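Local coordinates for protein beta-glucosidase (Chaetomella raphigera, PDB 6JXG) that probably hydrolyses terminal, non-reducing beta-D-glucosyl residues with release of beta-D-glucose, as a secreted family 3 glycoside hydrolase of cellulose breakdown, at residues P1-W6 and D224-F228; Q583-L587 and Y696-S700. All coordinates share one frame; numbering follows the deposited sequence.

Interaction 1 (P1-W6 and D224-F228); sequences PGDGDW and DFQGF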
loop_
_atom_site.group_PDB
_atom_site.type_symbol
_atom_site.label_atom_id
_atom_site.label_comp_id
_atom_site.label_asym_id
_atom_site.label_seq_id
_atom_site.Cartn_x
_atom_site.Cartn_y
_atom_site.Cartn_z
ATOM N N PRO A 1 17.110 24.402 -2.797
ATOM C CA PRO A 1 15.737 24.940 -2.732
ATOM C C PRO A 1 15.148 25.267 -4.102
ATOM O O PRO A 1 15.814 25.934 -4.901
ATOM C CB PRO A 1 15.901 26.229 -1.901
ATOM C CG PRO A 1 17.087 25.942 -1.012
ATOM C CD PRO A 1 18.006 25.051 -1.811
ATOM N N GLY A 2 13.928 24.798 -4.381
ATOM C CA GLY A 2 13.248 25.046 -5.658
ATOM C C GLY A 2 13.651 24.161 -6.843
ATOM O O GLY A 2 13.182 24.373 -7.957
ATOM N N ASP A 3 14.520 23.179 -6.618
ATOM C CA ASP A 3 14.913 22.186 -7.650
ATOM C C ASP A 3 13.689 21.443 -8.237
ATOM O O ASP A 3 12.633 21.403 -7.607
ATOM C CB ASP A 3 15.847 21.142 -7.028
ATOM C CG ASP A 3 17.288 21.605 -6.938
ATOM O OD1 ASP A 3 17.617 22.728 -7.393
ATOM O OD2 ASP A 3 18.106 20.807 -6.448
ATOM N N GLY A 4 13.821 20.843 -9.434
ATOM C CA GLY A 4 12.637 20.163 -10.074
ATOM C C GLY A 4 11.524 21.141 -10.431
ATOM O O GLY A 4 11.794 22.191 -11.010
ATOM N N ASP A 5 10.283 20.814 -10.068
ATOM C CA ASP A 5 9.088 21.591 -10.354
ATOM C C ASP A 5 8.664 22.656 -9.261
ATOM O O ASP A 5 7.632 23.333 -9.328
ATOM C CB ASP A 5 7.912 20.625 -10.553
ATOM C CG ASP A 5 8.145 19.596 -11.698
ATOM O OD1 ASP A 5 8.916 19.904 -12.625
ATOM O OD2 ASP A 5 7.532 18.493 -11.700
ATOM N N TRP A 6 9.527 22.824 -8.279
ATOM C CA TRP A 6 9.196 23.527 -7.047
ATOM C C TRP A 6 9.639 25.024 -6.980
ATOM O O TRP A 6 9.488 25.688 -5.938
ATOM C CB TRP A 6 9.948 22.736 -5.994
ATOM C CG TRP A 6 9.302 21.451 -5.742
ATOM C CD1 TRP A 6 9.345 20.295 -6.501
ATOM C CD2 TRP A 6 8.447 21.184 -4.655
ATOM N NE1 TRP A 6 8.576 19.304 -5.892
ATOM C CE2 TRP A 6 7.991 19.844 -4.781
ATOM C CE3 TRP A 6 8.037 21.928 -3.564
ATOM C CZ2 TRP A 6 7.134 19.270 -3.862
ATOM C CZ3 TRP A 6 7.156 21.319 -2.630
ATOM C CH2 TRP A 6 6.762 20.020 -2.777
ATOM N N ASP A 224 16.975 14.964 -2.860
ATOM C CA ASP A 224 16.618 16.329 -3.171
ATOM C C ASP A 224 15.142 16.638 -2.957
ATOM O O ASP A 224 14.527 17.397 -3.719
ATOM C CB ASP A 224 17.042 16.615 -4.593
ATOM C CG ASP A 224 17.236 18.103 -4.874
ATOM O OD1 ASP A 224 17.010 18.470 -6.042
ATOM O OD2 ASP A 224 17.494 18.867 -3.932
ATOM N N PHE A 225 14.611 16.088 -1.868
ATOM C CA PHE A 225 13.238 16.273 -1.545
ATOM C C PHE A 225 12.981 17.754 -1.191
ATOM O O PHE A 225 13.683 18.336 -0.318
ATOM C CB PHE A 225 12.929 15.367 -0.365
ATOM C CG PHE A 225 11.540 15.541 0.215
ATOM C CD1 PHE A 225 10.389 15.399 -0.577
ATOM C CD2 PHE A 225 11.375 15.774 1.585
ATOM C CE1 PHE A 225 9.102 15.522 0.005
ATOM C CE2 PHE A 225 10.092 15.965 2.114
ATOM C CZ PHE A 225 8.983 15.803 1.336
ATOM N N GLN A 226 11.979 18.345 -1.826
ATOM C CA GLN A 226 11.668 19.772 -1.661
ATOM C C GLN A 226 10.524 20.071 -0.683
ATOM O O GLN A 226 10.408 21.219 -0.241
ATOM C CB GLN A 226 11.360 20.416 -3.008
ATOM C CG GLN A 226 12.479 20.327 -4.037
ATOM C CD GLN A 226 13.657 21.145 -3.597
ATOM O OE1 GLN A 226 13.508 22.342 -3.268
ATOM N NE2 GLN A 226 14.830 20.523 -3.532
ATOM N N GLY A 227 9.739 19.049 -0.283
ATOM C CA GLY A 227 8.734 19.195 0.728
ATOM C C GLY A 227 9.220 19.121 2.173
ATOM O O GLY A 227 10.407 19.367 2.511
ATOM N N PHE A 228 8.320 18.700 3.036
ATOM C CA PHE A 228 8.525 18.776 4.436
ATOM C C PHE A 228 8.321 17.388 5.066
ATOM O O PHE A 228 7.592 16.555 4.535
ATOM C CB PHE A 228 7.669 19.823 5.108
ATOM C CG PHE A 228 6.249 19.493 5.195
ATOM C CD1 PHE A 228 5.721 18.888 6.339
ATOM C CD2 PHE A 228 5.376 19.859 4.141
ATOM C CE1 PHE A 228 4.384 18.602 6.422
ATOM C CE2 PHE A 228 4.034 19.603 4.233
ATOM C CZ PHE A 228 3.495 18.997 5.391
#
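D224 meets D3 at the start of the loop that leads from helix 214-222 to strand 228-231. It is the first residue past that helix to leave helical angles, with positive phi. The two side chains cross at about a right angle, their carboxylate planes 66° apart, with D224 OD1 2.6 Å from D3 OD2. Q226 carries most of the contact. Its side chain is bent at chi2 (-67°), which curls the amide back over its own loop: NE2 donates to D224 O at 3.1 Å, while OE1 accepts the backbone N-H of G2 at 2.7 Å. That second donor sits above the carbonyl plane of the amide, and the angle at its hydrogen is 132°, so the bond is short but bent. Glycine suits the positive phi of G2. The aliphatic part of Q226 lies over one face of the W6 indole, CB standing 3.6 Å from the centroid of the five-membered ring in a CH-pi contact. G227 continues over the same face, its N 4.0 Å from W6 CH2. The indole NE1 is bonded to N193, and F294 stacks on the ring. Glutamine suits this place because its methylenes pack on an aromatic face while its amide bonds at one end to the main chain of its own loop and at the other to that of the N-terminal segment. The closeness of the two acids suggests that one holds a proton, which would turn a repulsive pair into a cohesive one.

Interaction 2 (Q583-L587 and Y696-S700); sequences QYSQL and YVGAS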
loop_
_atom_site.group_PDB
_atom_site.type_symbol
_atom_site.label_atom_id
_atom_site.label_comp_id
_atom_site.label_asym_id
_atom_site.label_seq_id
_atom_site.Cartn_x
_atom_site.Cartn_y
_atom_site.Cartn_z
ATOM N N GLN A 583 -1.734 -16.637 -24.252
ATOM C CA GLN A 583 -0.501 -17.061 -24.887
ATOM C C GLN A 583 0.351 -15.871 -25.245
ATOM O O GLN A 583 -0.169 -14.835 -25.615
ATOM C CB GLN A 583 -0.789 -17.874 -26.129
ATOM C CG GLN A 583 -1.349 -19.247 -25.769
ATOM C CD GLN A 583 -1.928 -19.941 -26.978
ATOM O OE1 GLN A 583 -2.053 -19.346 -28.046
ATOM N NE2 GLN A 583 -2.329 -21.187 -26.801
ATOM N N TYR A 584 1.656 -16.021 -25.100
ATOM C CA TYR A 584 2.548 -14.892 -25.255
ATOM C C TYR A 584 3.488 -15.177 -26.428
ATOM O O TYR A 584 3.927 -16.305 -26.580
ATOM C CB TYR A 584 3.393 -14.774 -24.026
ATOM C CG TYR A 584 2.771 -14.219 -22.783
ATOM C CD1 TYR A 584 3.319 -13.084 -22.163
ATOM C CD2 TYR A 584 1.738 -14.884 -22.151
ATOM C CE1 TYR A 584 2.827 -12.604 -20.959
ATOM C CE2 TYR A 584 1.185 -14.353 -20.992
ATOM C CZ TYR A 584 1.759 -13.249 -20.392
ATOM O OH TYR A 584 1.207 -12.710 -19.275
ATOM N N SER A 585 3.814 -14.184 -27.219
ATOM C CA SER A 585 4.781 -14.350 -28.268
ATOM C C SER A 585 5.399 -13.000 -28.636
ATOM O O SER A 585 5.088 -11.962 -28.045
ATOM C CB SER A 585 4.137 -14.982 -29.494
ATOM O OG SER A 585 3.146 -14.142 -30.005
ATOM N N GLN A 586 6.256 -13.040 -29.644
ATOM C CA GLN A 586 6.792 -11.834 -30.276
ATOM C C GLN A 586 7.497 -10.865 -29.327
ATOM O O GLN A 586 7.142 -9.700 -29.219
ATOM C CB GLN A 586 5.670 -11.158 -31.063
ATOM C CG GLN A 586 5.288 -11.989 -32.294
ATOM C CD GLN A 586 4.401 -11.242 -33.266
ATOM O OE1 GLN A 586 4.636 -10.047 -33.564
ATOM N NE2 GLN A 586 3.386 -11.921 -33.777
ATOM N N LEU A 587 8.506 -11.334 -28.614
ATOM C CA LEU A 587 9.189 -10.453 -27.707
ATOM C C LEU A 587 10.037 -9.499 -28.522
ATOM O O LEU A 587 10.706 -9.930 -29.422
ATOM C CB LEU A 587 10.148 -11.268 -26.905
ATOM C CG LEU A 587 10.618 -10.990 -25.510
ATOM C CD1 LEU A 587 12.065 -11.285 -25.361
ATOM C CD2 LEU A 587 10.250 -9.714 -24.867
ATOM N N TYR A 696 12.788 -11.579 -18.819
ATOM C CA TYR A 696 11.877 -12.679 -18.623
ATOM C C TYR A 696 10.500 -12.113 -18.663
ATOM O O TYR A 696 10.205 -11.259 -17.827
ATOM C CB TYR A 696 12.115 -13.439 -17.328
ATOM C CG TYR A 696 13.508 -13.896 -17.201
ATOM C CD1 TYR A 696 14.028 -14.885 -18.060
ATOM C CD2 TYR A 696 14.341 -13.371 -16.254
ATOM C CE1 TYR A 696 15.320 -15.322 -17.935
ATOM C CE2 TYR A 696 15.662 -13.801 -16.151
ATOM C CZ TYR A 696 16.119 -14.778 -16.974
ATOM O OH TYR A 696 17.402 -15.184 -16.872
ATOM N N VAL A 697 9.696 -12.466 -19.677
ATOM C CA VAL A 697 8.334 -11.936 -19.757
ATOM C C VAL A 697 7.367 -13.079 -19.545
ATOM O O VAL A 697 7.500 -14.146 -20.175
ATOM C CB VAL A 697 8.063 -11.168 -21.060
ATOM C CG1 VAL A 697 6.564 -10.812 -21.196
ATOM C CG2 VAL A 697 8.954 -9.963 -21.136
ATOM N N GLY A 698 6.390 -12.880 -18.646
ATOM C CA GLY A 698 5.374 -13.885 -18.465
ATOM C C GLY A 698 4.190 -13.501 -17.585
ATOM O O GLY A 698 3.937 -12.325 -17.373
ATOM N N ALA A 699 3.471 -14.526 -17.129
ATOM C CA ALA A 699 2.257 -14.380 -16.396
ATOM C C ALA A 699 2.451 -14.314 -14.865
ATOM O O ALA A 699 1.490 -14.042 -14.157
ATOM C CB ALA A 699 1.349 -15.535 -16.786
ATOM N N SER A 700 3.670 -14.502 -14.375
ATOM C CA SER A 700 3.992 -14.526 -12.961
ATOM C C SER A 700 5.514 -14.505 -12.832
ATOM O O SER A 700 6.206 -14.551 -13.842
ATOM C CB SER A 700 3.395 -15.740 -12.202
ATOM O OG SER A 700 4.259 -16.823 -12.246
#
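Apolar contact between Y584 and L587 on one strand and V697 on the other makes up much of this buried interface. V697 divides its two methyls between them: CG1, anti to the backbone N (chi1 171°), reaches the edge of the Y584 ring near its plane, 4.1 Å from CD1, and CG2 lies 4.0 Å from L587 CD2. Valine suits the place because its branch at CB puts one methyl against each neighbour. Farther along, A699 offers a small methyl group, its CB 4.3 Å from Y584 CZ.

Contacts with the backbone form a second group. The outer end of the tyrosine ring approaches the peptide between G698 and A699 obliquely, CZ being 3.7 Å from G698 C. G698 has no side chain, and its main chain itself meets the ring. The polar end of Y584 is satisfied beyond the two strands, for its hydroxyl is hydrogen-bonded to E630 on strand 628-637. Tyrosine thus fits twice over, spanning the interior with its ring and ending in a hydroxyl that finds a polar partner in E630.

The strand axes approach to 8.4 Å and run at 143° to each other, a separation that belongs to packing between layers. Strand 582-591 edges a three-stranded antiparallel sheet and strand 692-698 lies within a four-stranded one; such face-to-face packing is characteristic of the beta sandwich of a fibronectin type III-like domain.

In the fold
Interactions 1 and 2 lie in different parts of the chain, their centres about 39 Å apart and their nearest atoms about 30 Å apart, and they share no strand or helix. Interaction 1 is partly buried: it brings the N-terminal loop before helix 7-17 against the loop entering strand 228-231, an outermost strand of the sheet in the TIM-barrel-type N-terminal domain. Interaction 2 is buried between two sheets of the fibronectin type III-like region. Their chemistry differs: in the first, loop main chain and an acid pair meet beside a glutamine in CH-pi contact with an indole face, whereas the second rests on apolar side chains and a ring set against the main chain.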